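Local coordinates for protein putative metal-dependent hydrolase (Bacillus subtilis, PDB 6KNS) that binds zinc and calcium in a metallo-beta-lactamase fold and is probably a metal-dependent hydrolase, perhaps processing tRNA 3' ends, at residues A[33-38]-A[58-63]. Numbering follows the deposited sequence.
With CA (calcium ion), chain F.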
loop_
_atom_site.group_PDB
_atom_site.type_symbol
_atom_site.label_atom_id
_atom_site.label_comp_id
_atom_site.label_asym_id
_atom_site.label_seq_id
_atom_site.Cartn_x
_atom_site.Cartn_y
_atom_site.Cartn_z
ATOM N N GLY A 33 -10.970 7.441 -23.791
ATOM C CA GLY A 33 -11.758 8.662 -23.710
ATOM C C GLY A 33 -11.791 9.073 -22.259
ATOM O O GLY A 33 -10.745 9.112 -21.638
ATOM N N ASP A 34 -12.982 9.312 -21.699
ATOM C CA ASP A 34 -13.124 9.654 -20.253
ATOM C C ASP A 34 -13.157 8.462 -19.284
ATOM O O ASP A 34 -13.183 8.661 -18.072
ATOM C CB ASP A 34 -14.389 10.487 -20.000
ATOM C CG ASP A 34 -14.242 11.920 -20.449
ATOM O OD1 ASP A 34 -13.083 12.408 -20.511
ATOM O OD2 ASP A 34 -15.294 12.567 -20.742
ATOM N N TYR A 35 -13.153 7.244 -19.820
ATOM C CA TYR A 35 -13.190 6.043 -18.992
ATOM C C TYR A 35 -11.807 5.643 -18.504
ATOM O O TYR A 35 -10.848 5.655 -19.293
ATOM C CB TYR A 35 -13.818 4.882 -19.762
ATOM C CG TYR A 35 -14.319 3.775 -18.869
ATOM C CD1 TYR A 35 -13.557 2.629 -18.685
ATOM C CD2 TYR A 35 -15.562 3.873 -18.216
ATOM C CE1 TYR A 35 -13.990 1.610 -17.883
ATOM C CE2 TYR A 35 -16.018 2.836 -17.390
ATOM C CZ TYR A 35 -15.207 1.708 -17.234
ATOM O OH TYR A 35 -15.568 0.670 -16.462
ATOM N N SER A 36 -11.749 5.288 -17.207
ATOM C CA SER A 36 -10.559 4.864 -16.514
ATOM C C SER A 36 -10.794 3.573 -15.749
ATOM O O SER A 36 -11.642 3.549 -14.859
ATOM C CB SER A 36 -10.126 5.921 -15.491
ATOM O OG SER A 36 -9.582 7.044 -16.165
ATOM N N LEU A 37 -9.997 2.549 -16.076
ATOM C CA LEU A 37 -10.054 1.237 -15.425
ATOM C C LEU A 37 -8.710 0.900 -14.789
ATOM O O LEU A 37 -7.697 0.934 -15.460
ATOM C CB LEU A 37 -10.380 0.148 -16.457
ATOM C CG LEU A 37 -10.401 -1.323 -16.034
ATOM C CD1 LEU A 37 -11.501 -1.529 -15.001
ATOM C CD2 LEU A 37 -10.538 -2.277 -17.274
ATOM N N LEU A 38 -8.719 0.547 -13.517
ATOM C CA LEU A 38 -7.520 0.133 -12.837
ATOM C C LEU A 38 -7.543 -1.386 -12.769
ATOM O O LEU A 38 -8.489 -1.966 -12.259
ATOM C CB LEU A 38 -7.439 0.732 -11.417
ATOM C CG LEU A 38 -6.220 0.259 -10.596
ATOM C CD1 LEU A 38 -4.893 0.773 -11.118
ATOM C CD2 LEU A 38 -6.338 0.560 -9.093
ATOM N N LEU A 58 -11.869 7.774 -11.321
ATOM C CA LEU A 58 -11.652 6.369 -11.586
ATOM C C LEU A 58 -13.018 5.685 -11.742
ATOM O O LEU A 58 -13.862 5.797 -10.866
ATOM C CB LEU A 58 -10.834 5.797 -10.428
ATOM C CG LEU A 58 -10.210 4.418 -10.545
ATOM C CD1 LEU A 58 -9.076 4.421 -11.621
ATOM C CD2 LEU A 58 -9.701 4.043 -9.158
ATOM N N ASP A 59 -13.260 5.015 -12.861
ATOM C CA ASP A 59 -14.567 4.440 -13.145
ATOM C C ASP A 59 -14.731 3.010 -12.652
ATOM O O ASP A 59 -15.839 2.590 -12.340
ATOM C CB ASP A 59 -14.853 4.456 -14.644
ATOM C CG ASP A 59 -14.867 5.873 -15.223
ATOM O OD1 ASP A 59 -15.935 6.528 -15.244
ATOM O OD2 ASP A 59 -13.800 6.340 -15.626
ATOM N N ALA A 60 -13.656 2.231 -12.629
ATOM C CA ALA A 60 -13.780 0.850 -12.180
ATOM C C ALA A 60 -12.424 0.283 -11.879
ATOM O O ALA A 60 -11.423 0.794 -12.346
ATOM C CB ALA A 60 -14.508 -0.004 -13.248
ATOM N N VAL A 61 -12.420 -0.747 -11.052
ATOM C CA VAL A 61 -11.248 -1.518 -10.726
ATOM C C VAL A 61 -11.579 -2.975 -11.050
ATOM O O VAL A 61 -12.714 -3.395 -10.892
ATOM C CB VAL A 61 -10.907 -1.401 -9.244
ATOM C CG1 VAL A 61 -9.695 -2.284 -8.881
ATOM C CG2 VAL A 61 -10.650 0.070 -8.860
ATOM N N ILE A 62 -10.581 -3.734 -11.498
ATOM C CA ILE A 62 -10.712 -5.190 -11.640
ATOM C C ILE A 62 -9.447 -5.847 -11.111
ATOM O O ILE A 62 -8.332 -5.334 -11.349
ATOM C CB ILE A 62 -11.010 -5.632 -13.106
ATOM C CG1 ILE A 62 -11.168 -7.150 -13.198
ATOM C CG2 ILE A 62 -9.889 -5.244 -14.056
ATOM C CD1 ILE A 62 -11.925 -7.565 -14.485
ATOM N N LEU A 63 -9.649 -6.942 -10.387
ATOM C CA LEU A 63 -8.632 -7.658 -9.651
ATOM C C LEU A 63 -8.428 -9.079 -10.192
ATOM O O LEU A 63 -9.367 -9.844 -10.288
ATOM C CB LEU A 63 -9.070 -7.771 -8.197
ATOM C CG LEU A 63 -9.291 -6.429 -7.509
ATOM C CD1 LEU A 63 -9.737 -6.697 -6.058
ATOM C CD2 LEU A 63 -8.005 -5.527 -7.552
HETATM CA CA CA F . -13.957 8.926 -15.415
HETATM O O HOH W 1 -11.485 8.695 -15.953
#
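Asp59 meets Tyr35 and Ser36 where two parallel strands begin. Its CB lies over one face of the Tyr35 ring, offset toward the rim, 3.4 Å from Tyr35 CE2, and the carboxylate plane is turned 17° from the ring, a stacked pairing. Asp59 CG stands anti to its own carbonyl carbon, beside the backbone N. Ser36 N meets Asp59 OD2 on its anti side, tilted 30° out of the carboxylate plane, at 2.8 Å. OD2 also binds calcium, at 2.6 Å; Asp34 O, Lys57 O and a water are the other ligands. At this solvent-facing end exposed Asp34 gives the ion its backbone O, while its carboxylate takes no part in the contact. Ser36 O, in turn, accepts from both Asp59 N and Ala60 N. Strands 35-39 and 60-62 are joined through helix 45-49 as a beta-alpha-beta unit in one of the two sheets of the metallo-beta-lactamase sandwich. The closely packed, buried part follows: Leu38 N donates to Ala60 O (168° at the hydrogen), and Leu38 O receives Ile62 N at 2.8 Å. Leu37 CD1 touches Ala60 CB at 3.8 Å on the face that packs against strand 131-137 of the other sheet, whereas on the reverse face Leu38 CB meets Leu58 CD1 and Val61 CG2.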